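Local coordinates for protein dimethyl-sulfide monooxygenase (Hyphomicrobium sulfonivorans, PDB 6AK1) that oxidises dimethyl sulfide to methanethiol and formaldehyde with NADH and oxygen, using FMN, in the first step of dimethyl sulfide degradation, at residues Ala94-Glu97 and His98-Phe101; Gln376-Ala379 and Asp380-Arg384; Asp410-Val413 and Pro414-Lys418. All coordinates share one frame; numbering follows the deposited sequence.

Contact 1. Residues Ala94-Glu97 and His98-Phe101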
ATOM      1  N   ALA A  94     -15.360   8.384   9.110  1.00 17.97           N
ATOM      2  CA  ALA A  94     -16.599   8.968   9.619  1.00 22.82           C
ATOM      3  C   ALA A  94     -17.546   9.405   8.506  1.00 24.04           C
ATOM      4  O   ALA A  94     -18.762   9.416   8.720  1.00 23.50           O
ATOM      5  CB  ALA A  94     -16.296  10.172  10.522  1.00 19.04           C
ATOM      6  N   VAL A  95     -17.029   9.807   7.343  1.00 20.68           N
ATOM      7  CA  VAL A  95     -17.885  10.291   6.256  1.00 19.51           C
ATOM      8  C   VAL A  95     -18.019   9.254   5.140  1.00 21.65           C
ATOM      9  O   VAL A  95     -18.454   9.578   4.038  1.00 19.97           O
ATOM     10  CB  VAL A  95     -17.396  11.637   5.696  1.00 18.46           C
ATOM     11  CG1 VAL A  95     -17.426  12.720   6.781  1.00 20.07           C
ATOM     12  CG2 VAL A  95     -15.987  11.506   5.088  1.00 19.47           C
ATOM     13  N   THR A  96     -17.641   8.007   5.398  1.00 20.93           N
ATOM     14  CA  THR A  96     -17.768   6.968   4.391  1.00 21.34           C
ATOM     15  C   THR A  96     -18.355   5.732   5.044  1.00 22.34           C
ATOM     16  O   THR A  96     -18.370   5.588   6.266  1.00 20.96           O
ATOM     17  CB  THR A  96     -16.424   6.611   3.742  1.00 20.64           C
ATOM     18  OG1 THR A  96     -15.455   6.359   4.770  1.00 18.59           O
ATOM     19  CG2 THR A  96     -15.916   7.734   2.803  1.00 20.97           C
ATOM     20  N   GLU A  97     -18.781   4.810   4.210  1.00 25.08           N
ATOM     21  CA  GLU A  97     -19.385   3.577   4.670  1.00 26.55           C
ATOM     22  C   GLU A  97     -18.624   2.330   4.237  1.00 28.38           C
ATOM     23  O   GLU A  97     -18.605   1.352   4.984  1.00 25.87           O
ATOM     24  CB  GLU A  97     -20.831   3.504   4.159  1.00 25.78           C
ATOM     25  CG  GLU A  97     -21.654   2.395   4.774  1.00 42.07           C
ATOM     26  CD  GLU A  97     -23.056   2.337   4.199  1.00 45.12           C
ATOM     27  OE1 GLU A  97     -23.800   1.396   4.553  1.00 43.85           O
ATOM     28  OE2 GLU A  97     -23.405   3.233   3.389  1.00 49.61           O
ATOM     29  N   HIS A  98     -17.955   2.354   3.078  1.00 22.04           N
ATOM     30  CA  HIS A  98     -17.478   1.131   2.439  1.00 20.87           C
ATOM     31  C   HIS A  98     -16.028   1.168   1.956  1.00 22.21           C
ATOM     32  O   HIS A  98     -15.371   0.121   1.929  1.00 22.00           O
ATOM     33  CB  HIS A  98     -18.376   0.800   1.244  1.00 23.06           C
ATOM     34  CG  HIS A  98     -19.729   0.289   1.627  1.00 26.25           C
ATOM     35  ND1 HIS A  98     -19.910  -0.892   2.317  1.00 26.52           N
ATOM     36  CD2 HIS A  98     -20.967   0.804   1.429  1.00 26.86           C
ATOM     37  CE1 HIS A  98     -21.201  -1.080   2.532  1.00 25.16           C
ATOM     38  NE2 HIS A  98     -21.863  -0.064   2.006  1.00 26.53           N
ATOM     39  N   VAL A  99     -15.517   2.331   1.530  1.00 18.45           N
ATOM     40  CA  VAL A  99     -14.164   2.365   0.983  1.00 20.99           C
ATOM     41  C   VAL A  99     -13.167   1.917   2.052  1.00 20.72           C
ATOM     42  O   VAL A  99     -13.314   2.227   3.243  1.00 21.90           O
ATOM     43  CB  VAL A  99     -13.826   3.764   0.428  1.00 21.13           C
ATOM     44  CG1 VAL A  99     -13.730   4.792   1.543  1.00 20.46           C
ATOM     45  CG2 VAL A  99     -12.520   3.736  -0.362  1.00 19.51           C
ATOM     46  N   GLY A 100     -12.155   1.143   1.637  1.00 22.97           N
ATOM     47  CA  GLY A 100     -11.119   0.716   2.556  1.00 20.64           C
ATOM     48  C   GLY A 100      -9.977   1.728   2.652  1.00 23.03           C
ATOM     49  O   GLY A 100      -9.842   2.624   1.824  1.00 25.00           O
ATOM     50  N   PHE A 101      -9.147   1.570   3.687  1.00 19.82           N
ATOM     51  CA  PHE A 101      -7.995   2.444   3.901  1.00 22.61           C
ATOM     52  C   PHE A 101      -6.762   1.572   4.076  1.00 23.32           C
ATOM     53  O   PHE A 101      -6.655   0.837   5.063  1.00 22.58           O
ATOM     54  CB  PHE A 101      -8.204   3.364   5.109  1.00 17.70           C
ATOM     55  CG  PHE A 101      -9.465   4.158   5.026  1.00 20.07           C
ATOM     56  CD1 PHE A 101      -9.552   5.250   4.163  1.00 20.53           C
ATOM     57  CD2 PHE A 101     -10.586   3.793   5.764  1.00 17.72           C
ATOM     58  CE1 PHE A 101     -10.721   5.985   4.046  1.00 17.14           C
ATOM     59  CE2 PHE A 101     -11.759   4.523   5.655  1.00 20.55           C
ATOM     60  CZ  PHE A 101     -11.818   5.640   4.791  1.00 16.00           C
TER
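Between Thr96 and Val99 the backbone turns out of the end of a helix and into a strand, and no hydrogen bond joins residues 94-97 to 98-101. Thr96 is extended, whereas Glu97 and His98 both have a helix-like psi. The turn is held from outside: the backbone N atoms of Glu97, His98 and Val99 all donate to Glu47 OE2, so a single carboxylate oxygen of helix 36-48 grips three successive amides.

The Glu97 chain runs along the His98 ring, both leaving the backbone in the same direction. CG of Glu97 is 3.9 Å from the centroid of the His98 ring, over its face, which makes a CH-pi contact displaced toward the rim. Because CG is anti to the backbone N (chi1 -169°) and the chain beyond it is extended, the carboxylate follows the ring, its plane 25° from that of the imidazole. Glu97 OE1 comes to 3.5 Å from His98 NE2 without a hydrogen bond. ND1 of His98 is hydrogen-bonded to Lys434 NZ, and Tyr426 stacks on the ring.

Thr96 CG2 meets Val99 CG1 at 3.9 Å. Thr96 OG1 lies in the plane of the Phe101 ring, at its edge, 3.7 Å from CZ; OG1 is hydrogen-bonded to Met92 O and to Arg129 NH1, the latter an N-H donor that also bonds to Val99 O. This is a helix-to-strand loop of a TIM barrel, of the kind found at the barrel end remote from the catalytic face, here leading from helix 89-94 into strand 100-106, where Gly100 and Phe101 join the neighbouring strands through backbone hydrogen bonds.

Contact 2. Residues Gln376-Ala379 and Asp380-Arg384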
ATOM      1  N   GLN A 376     -12.496   4.788 -24.570  1.00 27.65           N
ATOM      2  CA  GLN A 376     -12.340   3.502 -25.253  1.00 24.85           C
ATOM      3  C   GLN A 376     -10.906   2.997 -25.167  1.00 26.58           C
ATOM      4  O   GLN A 376     -10.658   1.850 -24.764  1.00 28.22           O
ATOM      5  CB  GLN A 376     -12.755   3.621 -26.728  1.00 28.55           C
ATOM      6  CG  GLN A 376     -14.209   3.945 -26.975  1.00 28.52           C
ATOM      7  CD  GLN A 376     -15.127   3.092 -26.141  1.00 38.01           C
ATOM      8  OE1 GLN A 376     -15.034   1.862 -26.153  1.00 36.44           O
ATOM      9  NE2 GLN A 376     -16.013   3.741 -25.385  1.00 40.08           N
ATOM     10  N   LYS A 377      -9.944   3.834 -25.567  1.00 24.87           N
ATOM     11  CA  LYS A 377      -8.548   3.413 -25.555  1.00 24.79           C
ATOM     12  C   LYS A 377      -8.078   3.121 -24.132  1.00 29.03           C
ATOM     13  O   LYS A 377      -7.319   2.172 -23.902  1.00 27.74           O
ATOM     14  CB  LYS A 377      -7.683   4.486 -26.210  1.00 22.59           C
ATOM     15  CG  LYS A 377      -6.177   4.299 -26.046  1.00 26.19           C
ATOM     16  CD  LYS A 377      -5.454   5.504 -26.656  1.00 34.08           C
ATOM     17  CE  LYS A 377      -3.953   5.286 -26.822  1.00 35.24           C
ATOM     18  NZ  LYS A 377      -3.228   5.322 -25.521  1.00 34.87           N
ATOM     19  N   VAL A 378      -8.522   3.923 -23.159  1.00 25.15           N
ATOM     20  CA  VAL A 378      -8.140   3.674 -21.773  1.00 24.57           C
ATOM     21  C   VAL A 378      -8.746   2.365 -21.281  1.00 26.29           C
ATOM     22  O   VAL A 378      -8.033   1.502 -20.762  1.00 26.84           O
ATOM     23  CB  VAL A 378      -8.537   4.856 -20.873  1.00 21.18           C
ATOM     24  CG1 VAL A 378      -8.361   4.465 -19.418  1.00 24.62           C
ATOM     25  CG2 VAL A 378      -7.673   6.059 -21.201  1.00 22.76           C
ATOM     26  N   ALA A 379     -10.066   2.188 -21.457  1.00 24.78           N
ATOM     27  CA  ALA A 379     -10.719   0.965 -20.996  1.00 24.29           C
ATOM     28  C   ALA A 379     -10.145  -0.263 -21.688  1.00 28.61           C
ATOM     29  O   ALA A 379     -10.000  -1.320 -21.063  1.00 29.56           O
ATOM     30  CB  ALA A 379     -12.226   1.041 -21.219  1.00 23.18           C
ATOM     31  N   ASP A 380      -9.802  -0.140 -22.978  1.00 27.69           N
ATOM     32  CA  ASP A 380      -9.203  -1.264 -23.690  1.00 29.49           C
ATOM     33  C   ASP A 380      -7.911  -1.705 -23.012  1.00 29.31           C
ATOM     34  O   ASP A 380      -7.701  -2.898 -22.777  1.00 28.20           O
ATOM     35  CB  ASP A 380      -8.925  -0.909 -25.157  1.00 26.99           C
ATOM     36  CG  ASP A 380     -10.180  -0.857 -26.023  1.00 31.45           C
ATOM     37  OD1 ASP A 380     -11.270  -1.273 -25.571  1.00 34.62           O
ATOM     38  OD2 ASP A 380     -10.063  -0.397 -27.186  1.00 33.71           O
ATOM     39  N   GLU A 381      -7.020  -0.753 -22.702  1.00 27.10           N
ATOM     40  CA  GLU A 381      -5.727  -1.133 -22.133  1.00 28.24           C
ATOM     41  C   GLU A 381      -5.878  -1.652 -20.704  1.00 26.53           C
ATOM     42  O   GLU A 381      -5.174  -2.585 -20.305  1.00 25.08           O
ATOM     43  CB  GLU A 381      -4.736   0.041 -22.193  1.00 30.23           C
ATOM     44  CG  GLU A 381      -3.267  -0.429 -22.305  1.00 41.34           C
ATOM     45  CD  GLU A 381      -2.214   0.638 -21.968  1.00 44.22           C
ATOM     46  OE1 GLU A 381      -1.813   0.753 -20.776  1.00 37.71           O
ATOM     47  OE2 GLU A 381      -1.764   1.341 -22.902  1.00 44.27           O
ATOM     48  N   LEU A 382      -6.806  -1.079 -19.926  1.00 24.21           N
ATOM     49  CA  LEU A 382      -7.049  -1.583 -18.574  1.00 29.04           C
ATOM     50  C   LEU A 382      -7.476  -3.047 -18.602  1.00 29.46           C
ATOM     51  O   LEU A 382      -7.039  -3.848 -17.763  1.00 25.05           O
ATOM     52  CB  LEU A 382      -8.115  -0.736 -17.864  1.00 26.91           C
ATOM     53  CG  LEU A 382      -7.824   0.733 -17.555  1.00 25.50           C
ATOM     54  CD1 LEU A 382      -8.998   1.356 -16.783  1.00 24.83           C
ATOM     55  CD2 LEU A 382      -6.539   0.868 -16.757  1.00 20.45           C
ATOM     56  N   GLU A 383      -8.340  -3.411 -19.556  1.00 28.77           N
ATOM     57  CA  GLU A 383      -8.733  -4.810 -19.714  1.00 31.03           C
ATOM     58  C   GLU A 383      -7.577  -5.673 -20.196  1.00 29.02           C
ATOM     59  O   GLU A 383      -7.529  -6.867 -19.882  1.00 29.54           O
ATOM     60  CB  GLU A 383      -9.906  -4.930 -20.683  1.00 31.34           C
ATOM     61  CG  GLU A 383     -11.193  -4.357 -20.120  1.00 29.48           C
ATOM     62  CD  GLU A 383     -12.412  -4.852 -20.876  1.00 35.09           C
ATOM     63  OE1 GLU A 383     -13.001  -5.868 -20.451  1.00 32.77           O
ATOM     64  OE2 GLU A 383     -12.771  -4.234 -21.906  1.00 32.96           O
ATOM     65  N   ARG A 384      -6.654  -5.089 -20.930  1.00 27.06           N
ATOM     66  CA  ARG A 384      -5.504  -5.811 -21.400  1.00 32.27           C
ATOM     67  C   ARG A 384      -4.564  -6.145 -20.234  1.00 32.96           C
ATOM     68  O   ARG A 384      -4.115  -7.243 -20.148  1.00 28.99           O
ATOM     69  CB  ARG A 384      -4.768  -5.054 -22.493  1.00 32.36           C
ATOM     70  CG  ARG A 384      -4.398  -5.842 -23.706  1.00 38.11           C
ATOM     71  CD  ARG A 384      -3.380  -5.113 -24.547  1.00 38.80           C
ATOM     72  NE  ARG A 384      -2.229  -5.934 -24.832  1.00 40.12           N
ATOM     73  CZ  ARG A 384      -1.008  -5.488 -25.036  1.00 41.65           C
ATOM     74  NH1 ARG A 384      -0.746  -4.207 -24.984  1.00 39.13           N
ATOM     75  NH2 ARG A 384      -0.052  -6.329 -25.283  1.00 41.18           N
TER
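Asp380 sits one helical turn after Gln376, and its backbone N donates to Gln376 O at 2.8 Å. Three more i to i+4 bonds of regular alpha-helix follow: Glu381 N to Lys377 O at 3.2 Å, Leu382 N to Val378 O at 3.0 Å and Glu383 N to Ala379 O at 3.1 Å. The carbonyls of 376-379 are thus each matched by an amide of the next turn.

The side chain of Asp380 folds back along the turn, CG beside its own backbone N (chi1 -74°), which sets the carboxylate carbon CG 3.0 Å from Gln376 O, with both its oxygens farther off. Those oxygens and the carbonyl oxygen are all acceptors, so the approach would probably be costly without the positive charge nearby: Arg419 NH1 forms a salt bridge with Asp380 OD1. The same guanidinium serves Gln376 OE1 and Glu383 OE2, while Arg421 takes Glu383 OE1.

Helix 375-388 lies between strands 370-372 and 393-397 in the chain, as one of the helices wrapped round the TIM barrel, and its apolar face is turned to the barrel strands and to helix 403-418. There Val378 and Leu382 lie alongside each other, CG1 to CD1 4.1 Å, and both touch Leu371.

Lys377 NZ finds its acceptor in Val372 O; Glu381 OE2 stays 5.0 Å from Lys377 NZ, too far for a salt bridge. OE1 of Glu381 accepts from the indole NE1 of Trp385.

Contact 3. Residues Asp410-Val413 and Pro414-Lys418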
ATOM      1  N   ASP A 410     -15.470   9.912 -13.733  1.00 24.53           N
ATOM      2  CA  ASP A 410     -16.400  10.508 -14.693  1.00 26.80           C
ATOM      3  C   ASP A 410     -16.297   9.864 -16.077  1.00 26.31           C
ATOM      4  O   ASP A 410     -17.319   9.616 -16.726  1.00 25.50           O
ATOM      5  CB  ASP A 410     -16.155  12.017 -14.792  1.00 25.41           C
ATOM      6  CG  ASP A 410     -16.514  12.749 -13.501  1.00 27.05           C
ATOM      7  OD1 ASP A 410     -17.205  12.162 -12.651  1.00 27.91           O
ATOM      8  OD2 ASP A 410     -16.106  13.909 -13.337  1.00 28.23           O
ATOM      9  N   TYR A 411     -15.081   9.613 -16.554  1.00 25.42           N
ATOM     10  CA  TYR A 411     -14.852   9.210 -17.939  1.00 24.84           C
ATOM     11  C   TYR A 411     -14.659   7.709 -18.125  1.00 27.82           C
ATOM     12  O   TYR A 411     -15.047   7.181 -19.168  1.00 30.64           O
ATOM     13  CB  TYR A 411     -13.613   9.899 -18.506  1.00 25.02           C
ATOM     14  CG  TYR A 411     -13.687  11.389 -18.713  1.00 25.78           C
ATOM     15  CD1 TYR A 411     -14.365  11.922 -19.798  1.00 25.12           C
ATOM     16  CD2 TYR A 411     -13.014  12.259 -17.861  1.00 24.33           C
ATOM     17  CE1 TYR A 411     -14.407  13.276 -20.007  1.00 24.06           C
ATOM     18  CE2 TYR A 411     -13.048  13.621 -18.065  1.00 29.50           C
ATOM     19  CZ  TYR A 411     -13.748  14.124 -19.151  1.00 29.96           C
ATOM     20  OH  TYR A 411     -13.787  15.479 -19.388  1.00 32.43           O
ATOM     21  N   ILE A 412     -14.019   7.020 -17.180  1.00 21.94           N
ATOM     22  CA  ILE A 412     -13.640   5.612 -17.352  1.00 22.97           C
ATOM     23  C   ILE A 412     -14.618   4.658 -16.659  1.00 25.36           C
ATOM     24  O   ILE A 412     -15.043   3.674 -17.251  1.00 27.16           O
ATOM     25  CB  ILE A 412     -12.197   5.368 -16.859  1.00 22.42           C
ATOM     26  CG1 ILE A 412     -11.207   6.304 -17.561  1.00 22.55           C
ATOM     27  CG2 ILE A 412     -11.817   3.905 -17.059  1.00 21.59           C
ATOM     28  CD1 ILE A 412     -11.410   6.406 -19.072  1.00 22.36           C
ATOM     29  N   VAL A 413     -14.971   4.952 -15.387  1.00 27.51           N
ATOM     30  CA  VAL A 413     -15.866   4.026 -14.662  1.00 27.07           C
ATOM     31  C   VAL A 413     -17.147   3.739 -15.380  1.00 28.22           C
ATOM     32  O   VAL A 413     -17.581   2.571 -15.376  1.00 28.49           O
ATOM     33  CB  VAL A 413     -16.092   4.575 -13.212  1.00 28.12           C
ATOM     34  CG1 VAL A 413     -17.364   3.986 -12.610  1.00 25.70           C
ATOM     35  CG2 VAL A 413     -14.904   4.238 -12.324  1.00 24.48           C
ATOM     36  N   PRO A 414     -17.849   4.696 -16.033  1.00 27.40           N
ATOM     37  CA  PRO A 414     -19.057   4.320 -16.784  1.00 28.76           C
ATOM     38  C   PRO A 414     -18.771   3.346 -17.911  1.00 31.29           C
ATOM     39  O   PRO A 414     -19.589   2.457 -18.170  1.00 33.15           O
ATOM     40  CB  PRO A 414     -19.579   5.665 -17.318  1.00 25.61           C
ATOM     41  CG  PRO A 414     -19.018   6.688 -16.389  1.00 25.33           C
ATOM     42  CD  PRO A 414     -17.634   6.159 -16.090  1.00 25.92           C
ATOM     43  N   GLU A 415     -17.623   3.488 -18.589  1.00 29.93           N
ATOM     44  CA  GLU A 415     -17.268   2.556 -19.655  1.00 28.64           C
ATOM     45  C   GLU A 415     -16.930   1.182 -19.103  1.00 29.88           C
ATOM     46  O   GLU A 415     -17.309   0.169 -19.697  1.00 27.40           O
ATOM     47  CB  GLU A 415     -16.094   3.087 -20.471  1.00 28.87           C
ATOM     48  CG  GLU A 415     -15.654   2.147 -21.600  1.00 35.86           C
ATOM     49  CD  GLU A 415     -16.722   1.968 -22.685  1.00 38.18           C
ATOM     50  OE1 GLU A 415     -17.493   2.919 -22.933  1.00 38.85           O
ATOM     51  OE2 GLU A 415     -16.791   0.877 -23.283  1.00 40.59           O
ATOM     52  N   LEU A 416     -16.216   1.122 -17.965  1.00 30.76           N
ATOM     53  CA  LEU A 416     -15.909  -0.169 -17.345  1.00 28.74           C
ATOM     54  C   LEU A 416     -17.175  -0.845 -16.824  1.00 30.19           C
ATOM     55  O   LEU A 416     -17.289  -2.074 -16.870  1.00 30.33           O
ATOM     56  CB  LEU A 416     -14.884  -0.004 -16.210  1.00 26.44           C
ATOM     57  CG  LEU A 416     -13.433   0.374 -16.553  1.00 29.38           C
ATOM     58  CD1 LEU A 416     -12.582   0.564 -15.291  1.00 25.13           C
ATOM     59  CD2 LEU A 416     -12.785  -0.656 -17.482  1.00 26.94           C
ATOM     60  N   ARG A 417     -18.128  -0.063 -16.309  1.00 29.17           N
ATOM     61  CA  ARG A 417     -19.387  -0.645 -15.844  1.00 31.80           C
ATOM     62  C   ARG A 417     -20.176  -1.223 -17.003  1.00 34.68           C
ATOM     63  O   ARG A 417     -20.744  -2.314 -16.893  1.00 35.14           O
ATOM     64  CB  ARG A 417     -20.239   0.402 -15.120  1.00 28.59           C
ATOM     65  CG  ARG A 417     -19.751   0.709 -13.730  1.00 34.25           C
ATOM     66  CD  ARG A 417     -20.588   1.773 -13.040  1.00 30.98           C
ATOM     67  NE  ARG A 417     -20.022   2.047 -11.730  1.00 32.42           N
ATOM     68  CZ  ARG A 417     -20.488   2.950 -10.882  1.00 35.47           C
ATOM     69  NH1 ARG A 417     -21.547   3.687 -11.200  1.00 34.68           N
ATOM     70  NH2 ARG A 417     -19.892   3.109  -9.711  1.00 31.90           N
ATOM     71  N   LYS A 418     -20.229  -0.498 -18.120  1.00 32.92           N
ATOM     72  CA  LYS A 418     -20.929  -1.000 -19.294  1.00 36.28           C
ATOM     73  C   LYS A 418     -20.287  -2.281 -19.822  1.00 34.33           C
ATOM     74  O   LYS A 418     -20.996  -3.184 -20.278  1.00 34.88           O
ATOM     75  CB  LYS A 418     -20.978   0.094 -20.363  1.00 32.61           C
ATOM     76  CG  LYS A 418     -20.850  -0.401 -21.800  1.00 48.91           C
ATOM     77  CD  LYS A 418     -21.416   0.618 -22.805  1.00 49.66           C
ATOM     78  CE  LYS A 418     -21.378   0.065 -24.220  1.00 44.74           C
ATOM     79  NZ  LYS A 418     -20.004  -0.444 -24.531  1.00 58.06           N
TER
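Val413 O receives the backbone N of Arg417 at 2.8 Å, with an N-H...O angle of 156°. The first carbons of the Arg417 side chain run alongside the same carbonyl, CG 3.3 Å from Val413 O. With Arg417 CG beside the backbone N (chi1 -76°) and the chain extended as far as NE, the guanidinium reaches back over Val413, whose CG1 sits over one of its faces, toward the rim, 3.4 Å from NE. NE also makes a weak hydrogen bond to Gln423 O. Replacing Arg417 with an alanine would probably uncover Val413 CG1 and leave Gln423 O without this donor.

One residue earlier, Ile412 O takes Leu416 N at 2.9 Å, and the two side chains cross at an angle, Ile412 CG2 to Leu416 CD1 3.9 Å. Ahead of these bonds the helix is irregular. Pro414 N has no hydrogen to give, its ring puts CG 3.4 Å from Asp410 O, and Pro414 N and Glu415 N lack the i to i-4 hydrogen bonds of a regular helix. Farther along, Glu415 OE2 pairs with Arg419 NE and, as a long salt bridge of 3.7 Å, with Lys418 NZ. The proline, which cannot donate to the preceding turn, gives a proline kink in helix 403-418, preceded here by a wider pi-type turn at 410-412; the kinked helix packs against helix 375-388 beside the TIM barrel.

How the contacts relate
Contacts 2 and 3 are neighbours, their centres 11 Å apart, and join helices 375-388 and 403-418 directly. Val378 CG1 packs on Ile412 CD1 at 3.6 Å, Leu382 CD1 on Ile412 CG2 at 3.8 Å, and Ala379 CB on Glu415 CG at 3.6 Å; Gln376 NE2 probably makes a weak hydrogen bond to Glu415 OE1. Contact 1 touches neither: its nearest atoms are about 11 Å from contact 3 and about 17 Å from contact 2. It is the one near a probable FMN-binding residue in sequence: the Phe101 side chain lies about 10 Å from that of Thr104, farther along the same strand; the other two lie away from the FMN site.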